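Local atomic coordinates of enoyl-CoA hydratase subunit I (Geobacillus kaustophilus, PDB entry 2PBP), a protein that probably catalyses the reversible hydration of enoyl-CoA thioesters, a step of fatty-acid beta-oxidation. Residues Ala66-Gln69 / Glu70-Asp74; Pro23-Leu26 / Asn27-Ser30; Gln32-Ala35 / Glu36-Ala40. All coordinates share one frame; numbering follows the deposited sequence.

Contact 1: residues Ala66-Gln69 / Glu70-Asp74; sequences ADIQ and EMAKD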
loop_
_atom_site.group_PDB
_atom_site.type_symbol
_atom_site.label_atom_id
_atom_site.label_comp_id
_atom_site.label_asym_id
_atom_site.label_seq_id
_atom_site.Cartn_x
_atom_site.Cartn_y
_atom_site.Cartn_z
ATOM N N ALA A 66 -27.780 -7.846 -10.316
ATOM C CA ALA A 66 -28.775 -7.912 -11.378
ATOM C C ALA A 66 -29.859 -8.894 -10.954
ATOM O O ALA A 66 -29.565 -9.913 -10.327
ATOM C CB ALA A 66 -28.125 -8.370 -12.680
ATOM N N ASP A 67 -31.106 -8.587 -11.294
ATOM C CA ASP A 67 -32.232 -9.443 -10.931
ATOM C C ASP A 67 -32.194 -10.778 -11.666
ATOM O O ASP A 67 -31.595 -10.895 -12.736
ATOM C CB ASP A 67 -33.552 -8.738 -11.233
ATOM C CG ASP A 67 -33.660 -8.316 -12.681
ATOM O OD1 ASP A 67 -33.037 -7.299 -13.059
ATOM O OD2 ASP A 67 -34.356 -9.014 -13.445
ATOM N N ILE A 68 -32.852 -11.780 -11.088
ATOM C CA ILE A 68 -32.888 -13.112 -11.679
ATOM C C ILE A 68 -33.548 -13.136 -13.051
ATOM O O ILE A 68 -33.113 -13.875 -13.936
ATOM C CB ILE A 68 -33.615 -14.126 -10.751
ATOM C CG1 ILE A 68 -32.675 -14.565 -9.625
ATOM C CG2 ILE A 68 -34.072 -15.343 -11.553
ATOM C CD1 ILE A 68 -31.383 -15.312 -10.041
ATOM N N GLN A 69 -34.596 -12.339 -13.238
ATOM C CA GLN A 69 -35.269 -12.327 -14.525
ATOM C C GLN A 69 -34.301 -11.968 -15.649
ATOM O O GLN A 69 -34.348 -12.561 -16.725
ATOM C CB GLN A 69 -36.448 -11.351 -14.519
ATOM C CG GLN A 69 -37.273 -11.429 -15.800
ATOM C CD GLN A 69 -38.606 -10.719 -15.692
ATOM O OE1 GLN A 69 -39.410 -11.020 -14.811
ATOM N NE2 GLN A 69 -38.849 -9.777 -16.595
ATOM N N GLU A 70 -33.415 -11.007 -15.402
ATOM C CA GLU A 70 -32.449 -10.613 -16.423
ATOM C C GLU A 70 -31.387 -11.695 -16.615
ATOM O O GLU A 70 -31.023 -12.027 -17.745
ATOM C CB GLU A 70 -31.788 -9.283 -16.051
ATOM C CG GLU A 70 -30.664 -8.864 -16.996
ATOM C CD GLU A 70 -30.309 -7.391 -16.871
ATOM O OE1 GLU A 70 -31.164 -6.546 -17.206
ATOM O OE2 GLU A 70 -29.179 -7.080 -16.441
ATOM N N MET A 71 -30.902 -12.253 -15.512
ATOM C CA MET A 71 -29.883 -13.295 -15.582
ATOM C C MET A 71 -30.402 -14.591 -16.195
ATOM O O MET A 71 -29.665 -15.290 -16.888
ATOM C CB MET A 71 -29.319 -13.600 -14.192
ATOM C CG MET A 71 -28.576 -12.448 -13.538
ATOM S SD MET A 71 -27.600 -13.009 -12.122
ATOM C CE MET A 71 -28.847 -13.131 -10.851
ATOM N N ALA A 72 -31.666 -14.911 -15.937
ATOM C CA ALA A 72 -32.259 -16.141 -16.452
ATOM C C ALA A 72 -32.347 -16.166 -17.974
ATOM O O ALA A 72 -32.481 -17.229 -18.571
ATOM C CB ALA A 72 -33.646 -16.349 -15.844
ATOM N N LYS A 73 -32.275 -14.995 -18.598
ATOM C CA LYS A 73 -32.341 -14.909 -20.054
ATOM C C LYS A 73 -31.019 -15.292 -20.712
ATOM O O LYS A 73 -30.973 -15.597 -21.904
ATOM C CB LYS A 73 -32.687 -13.484 -20.488
ATOM C CG LYS A 73 -34.057 -12.986 -20.080
ATOM C CD LYS A 73 -34.260 -11.558 -20.576
ATOM C CE LYS A 73 -34.084 -11.467 -22.090
ATOM N NZ LYS A 73 -34.149 -10.063 -22.587
ATOM N N ASP A 74 -29.945 -15.274 -19.933
ATOM C CA ASP A 74 -28.623 -15.564 -20.471
ATOM C C ASP A 74 -28.206 -17.021 -20.649
ATOM O O ASP A 74 -28.759 -17.936 -20.040
ATOM C CB ASP A 74 -27.566 -14.848 -19.627
ATOM C CG ASP A 74 -27.791 -13.346 -19.562
ATOM O OD1 ASP A 74 -28.209 -12.763 -20.586
ATOM O OD2 ASP A 74 -27.535 -12.746 -18.493
HETATM O O HOH W 1 -32.973 -5.738 -15.262
#
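Asp67 turns its carboxylate back over the start of helix 68-72 because its CG sits between the backbone N and the carbonyl carbon (chi1 57°), while Glu70 carries CG anti to its own N (chi1 174°) and runs out extended. Asp67 stands at the N-cap, and its OD2 accepts a capping bond from Glu70 N at 2.9 Å. The amide comes from above the carboxylate, 51° out of its plane. The peptide oxygen of Asp67 serves the same turn: it accepts a fairly straight bond from Met71 N at 3.2 Å and a weak one from Glu70 N. One step on, Ala72 N reaches Ile68 O at 2.7 Å.

The two acidic side chains cross at about a right angle, and their carboxylates are bridged rather than in contact, with Asp67 OD1 4.6 Å from Glu70 OE1. A water donates to Asp67 OD1 at 2.7 Å and to Glu70 OE1 at 2.8 Å. The other oxygen, Glu70 OE2, takes the backbone N-H of Arg31.

On another side of the turn, Met71 bends at its thioether so that CE lies 3.4 Å from Ile68 CD1, a methyl contact tighter than usual, and also approaches the peptide oxygen of Ala66. Both Ile68 and Met71 lean on Leu135 of a nearby loop.

Like charges this near would be expected to repel somewhat. The amide of Glu70, the shared water and the N-H of Arg31 probably offset that cost, and the positive end of the helix dipole would tend to stabilise Asp67 as an anion.

Contact 2: residues Pro23-Leu26 / Asn27-Ser30; sequences PDVL and NALS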
loop_
_atom_site.group_PDB
_atom_site.type_symbol
_atom_site.label_atom_id
_atom_site.label_comp_id
_atom_site.label_asym_id
_atom_site.label_seq_id
_atom_site.Cartn_x
_atom_site.Cartn_y
_atom_site.Cartn_z
ATOM N N PRO A 23 -34.384 2.662 -5.718
ATOM C CA PRO A 23 -34.631 2.008 -4.431
ATOM C C PRO A 23 -35.780 1.009 -4.485
ATOM O O PRO A 23 -35.839 0.087 -3.679
ATOM C CB PRO A 23 -34.917 3.184 -3.498
ATOM C CG PRO A 23 -35.547 4.184 -4.414
ATOM C CD PRO A 23 -34.662 4.107 -5.628
ATOM N N ASP A 24 -36.685 1.199 -5.443
ATOM C CA ASP A 24 -37.829 0.305 -5.611
ATOM C C ASP A 24 -37.364 -1.124 -5.907
ATOM O O ASP A 24 -38.091 -2.087 -5.663
ATOM C CB ASP A 24 -38.728 0.811 -6.738
ATOM C CG ASP A 24 -37.988 0.972 -8.048
ATOM O OD1 ASP A 24 -37.059 1.805 -8.113
ATOM O OD2 ASP A 24 -38.332 0.261 -9.011
ATOM N N VAL A 25 -36.152 -1.256 -6.441
ATOM C CA VAL A 25 -35.584 -2.572 -6.727
ATOM C C VAL A 25 -34.213 -2.688 -6.060
ATOM O O VAL A 25 -33.336 -3.425 -6.513
ATOM C CB VAL A 25 -35.457 -2.828 -8.252
ATOM C CG1 VAL A 25 -36.845 -2.953 -8.867
ATOM C CG2 VAL A 25 -34.688 -1.698 -8.924
ATOM N N LEU A 26 -34.047 -1.948 -4.969
ATOM C CA LEU A 26 -32.805 -1.950 -4.204
ATOM C C LEU A 26 -31.580 -1.626 -5.060
ATOM O O LEU A 26 -30.507 -2.200 -4.866
ATOM C CB LEU A 26 -32.619 -3.305 -3.514
ATOM C CG LEU A 26 -33.759 -3.739 -2.590
ATOM C CD1 LEU A 26 -33.409 -5.068 -1.944
ATOM C CD2 LEU A 26 -34.005 -2.672 -1.531
ATOM N N ASN A 27 -31.757 -0.702 -5.999
ATOM C CA ASN A 27 -30.688 -0.261 -6.894
ATOM C C ASN A 27 -29.977 -1.419 -7.586
ATOM O O ASN A 27 -28.753 -1.424 -7.703
ATOM C CB ASN A 27 -29.672 0.581 -6.116
ATOM C CG ASN A 27 -30.307 1.794 -5.469
ATOM O OD1 ASN A 27 -31.078 2.509 -6.105
ATOM N ND2 ASN A 27 -29.988 2.033 -4.199
ATOM N N ALA A 28 -30.759 -2.389 -8.050
ATOM C CA ALA A 28 -30.212 -3.561 -8.727
ATOM C C ALA A 28 -29.294 -3.164 -9.877
ATOM O O ALA A 28 -29.672 -2.377 -10.747
ATOM C CB ALA A 28 -31.348 -4.436 -9.242
ATOM N N LEU A 29 -28.086 -3.717 -9.878
ATOM C CA LEU A 29 -27.121 -3.407 -10.923
ATOM C C LEU A 29 -27.335 -4.207 -12.204
ATOM O O LEU A 29 -26.566 -5.113 -12.525
ATOM C CB LEU A 29 -25.693 -3.617 -10.407
ATOM C CG LEU A 29 -25.296 -2.642 -9.297
ATOM C CD1 LEU A 29 -23.850 -2.869 -8.892
ATOM C CD2 LEU A 29 -25.494 -1.219 -9.792
ATOM N N SER A 30 -28.394 -3.866 -12.927
ATOM C CA SER A 30 -28.702 -4.517 -14.196
ATOM C C SER A 30 -27.706 -3.940 -15.193
ATOM O O SER A 30 -27.006 -2.979 -14.876
ATOM C CB SER A 30 -30.118 -4.160 -14.637
ATOM O OG SER A 30 -30.251 -2.754 -14.786
#
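Asn27 turns its side chain back across Pro23 at a slant, and its amide nitrogen ND2 is gripped by three carbonyl oxygens: a hydrogen bond to Arg58 O and weak ones to Ala61 O and Phe62 O. The other end of the amide is held as well. Asn27 OD1 accepts the backbone N-H of Arg22 and lies 3.3 Å from Pro23 N, a packing contact, since the proline nitrogen has no hydrogen to give. CG stands beside the backbone N and anti to the carbonyl carbon (chi1 -58°), which directs the amide back toward the start of the loop. With partners at both ends, the group has its flip state fixed.

The backbone here makes two successive turns. Leu26 N closes the first on Pro23 O at 3.0 Å. Leu26 and Asn27 then both adopt left-handed helical angles, unusual for two consecutive non-glycine residues, and the second turn ends in a weak bond of 3.2 Å from Ala28 N to Val25 O. Over this turn Ala28 CB rests 3.5 Å from Val25 O, and Val25 CG2 approaches the same methyl at 4.3 Å. Leu29 next forms the centre of an inverse gamma turn, with a weak bond from Ser30 N to Ala28 O. Ser30 follows at the N-cap of helix 31-46, and its OG caps Met33 N.

The whole loop connects strand 15-20 to helix 31-46. Backbone hydrogen bonds between Ala64 and both Leu26 and Leu29 tie it to the region of strand 61-63, where the side chain of Leu26 lies on Ala61, while Leu29 packs on Ala63 and, across on helix 31-46, on Val34 and Ile37.

Contact 3: residues Gln32-Ala35 / Glu36-Ala40; sequences QMVA and EIVAA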
loop_
_atom_site.group_PDB
_atom_site.type_symbol
_atom_site.label_atom_id
_atom_site.label_comp_id
_atom_site.label_asym_id
_atom_site.label_seq_id
_atom_site.Cartn_x
_atom_site.Cartn_y
_atom_site.Cartn_z
ATOM N N GLN A 32 -28.300 -2.156 -17.665
ATOM C CA GLN A 32 -28.703 -0.777 -17.932
ATOM C C GLN A 32 -28.202 0.167 -16.840
ATOM O O GLN A 32 -27.680 1.244 -17.130
ATOM C CB GLN A 32 -30.228 -0.680 -18.043
ATOM C CG GLN A 32 -30.761 0.730 -18.275
ATOM C CD GLN A 32 -30.140 1.400 -19.484
ATOM O OE1 GLN A 32 -29.874 0.755 -20.500
ATOM N NE2 GLN A 32 -29.919 2.709 -19.388
ATOM N N MET A 33 -28.368 -0.244 -15.586
ATOM C CA MET A 33 -27.926 0.559 -14.447
ATOM C C MET A 33 -26.413 0.771 -14.499
ATOM O O MET A 33 -25.925 1.889 -14.329
ATOM C CB MET A 33 -28.314 -0.137 -13.134
ATOM C CG MET A 33 -27.751 0.509 -11.867
ATOM S SD MET A 33 -28.391 2.166 -11.516
ATOM C CE MET A 33 -29.768 1.755 -10.412
ATOM N N VAL A 34 -25.673 -0.306 -14.738
ATOM C CA VAL A 34 -24.218 -0.215 -14.815
ATOM C C VAL A 34 -23.788 0.749 -15.919
ATOM O O VAL A 34 -22.885 1.562 -15.717
ATOM C CB VAL A 34 -23.584 -1.602 -15.071
ATOM C CG1 VAL A 34 -22.073 -1.466 -15.264
ATOM C CG2 VAL A 34 -23.890 -2.528 -13.898
ATOM N N ALA A 35 -24.437 0.666 -17.079
ATOM C CA ALA A 35 -24.100 1.545 -18.191
ATOM C C ALA A 35 -24.281 3.009 -17.797
ATOM O O ALA A 35 -23.455 3.852 -18.136
ATOM C CB ALA A 35 -24.956 1.216 -19.411
ATOM N N GLU A 36 -25.358 3.310 -17.078
ATOM C CA GLU A 36 -25.604 4.683 -16.647
ATOM C C GLU A 36 -24.543 5.134 -15.648
ATOM O O GLU A 36 -24.076 6.274 -15.694
ATOM C CB GLU A 36 -27.000 4.815 -16.034
ATOM C CG GLU A 36 -28.120 4.732 -17.067
ATOM C CD GLU A 36 -29.486 5.021 -16.481
ATOM O OE1 GLU A 36 -29.631 6.049 -15.788
ATOM O OE2 GLU A 36 -30.418 4.222 -16.716
ATOM N N ILE A 37 -24.161 4.234 -14.749
ATOM C CA ILE A 37 -23.142 4.546 -13.757
ATOM C C ILE A 37 -21.828 4.854 -14.467
ATOM O O ILE A 37 -21.157 5.830 -14.145
ATOM C CB ILE A 37 -22.938 3.370 -12.776
ATOM C CG1 ILE A 37 -24.224 3.138 -11.974
ATOM C CG2 ILE A 37 -21.762 3.658 -11.855
ATOM C CD1 ILE A 37 -24.282 1.810 -11.222
ATOM N N VAL A 38 -21.468 4.026 -15.445
ATOM C CA VAL A 38 -20.232 4.226 -16.201
ATOM C C VAL A 38 -20.230 5.580 -16.906
ATOM O O VAL A 38 -19.235 6.310 -16.876
ATOM C CB VAL A 38 -20.036 3.118 -17.263
ATOM C CG1 VAL A 38 -18.872 3.470 -18.182
ATOM C CG2 VAL A 38 -19.777 1.791 -16.578
ATOM N N ALA A 39 -21.350 5.911 -17.535
ATOM C CA ALA A 39 -21.472 7.172 -18.249
ATOM C C ALA A 39 -21.321 8.353 -17.292
ATOM O O ALA A 39 -20.598 9.305 -17.580
ATOM C CB ALA A 39 -22.814 7.238 -18.962
ATOM N N ALA A 40 -21.996 8.280 -16.151
ATOM C CA ALA A 40 -21.935 9.356 -15.164
ATOM C C ALA A 40 -20.537 9.494 -14.569
ATOM O O ALA A 40 -20.026 10.608 -14.414
ATOM C CB ALA A 40 -22.952 9.109 -14.055
#
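Residues 32-40 run through helix 31-46 as regular alpha-helix, each amide from Glu36 on bonding to the carbonyl four residues back: Glu36 N to Gln32 O, Ile37 N to Met33 O, Val38 N to Val34 O at 2.9 Å, and Ala39 N to Ala35 O. One turn apart, Gln32 and Glu36 add a side-chain bond on the same face. Gln32 bends at chi2 (55°), which brings NE2 to 3.1 Å from Glu36 OE2. The bond is nearly straight (174°) and leaves Gln32 in its amide plane, meeting OE2 on the anti side, with the two flat groups turned 52° apart.

Elsewhere on the helix the contacts are apolar. Met33 CG lies 3.8 Å from Ile37 CD1, on the side where Ile37 packs on Leu20 of strand 15-20, and Val34 CG1 faces Val38 CG2 at 4.2 Å toward helix 86-92.

Glu36 is buried, and its OE1 receives the backbone N-H groups of Val5 and Ser6. Replacing it by an alanine would probably leave those two N-H groups and Gln32 NE2 without their acceptor and set the glutamine end free to turn. At least three neutral N-H donors meet the carboxylate, which would probably favour the charged form; the bonds from Val5 and Ser6 tie the N-terminal chain to this helix, while that from Gln32 stays within it.

How the contacts relate
Contacts 2 and 3 follow closely in the chain, and contact 1 comes later; contact 2 is the middle one in space, its centre about 13 Å from each of the others, whereas the centres of contacts 1 and 3 are about 18 Å apart, and their nearest atoms about 5 Å, without touching. Leu29 CD2 meets Ile37 CD1 at 3.6 Å, joining the loop to the helix, and Ala66 CB rests 3.6 Å from Leu29 O. All three lie on the same side of the chain's centre. In crotonase relatives the segment equivalent to the link between strand 61-63 and helix 68-72 supplies an oxyanion-hole amide, so contact 1 probably lies near the active site.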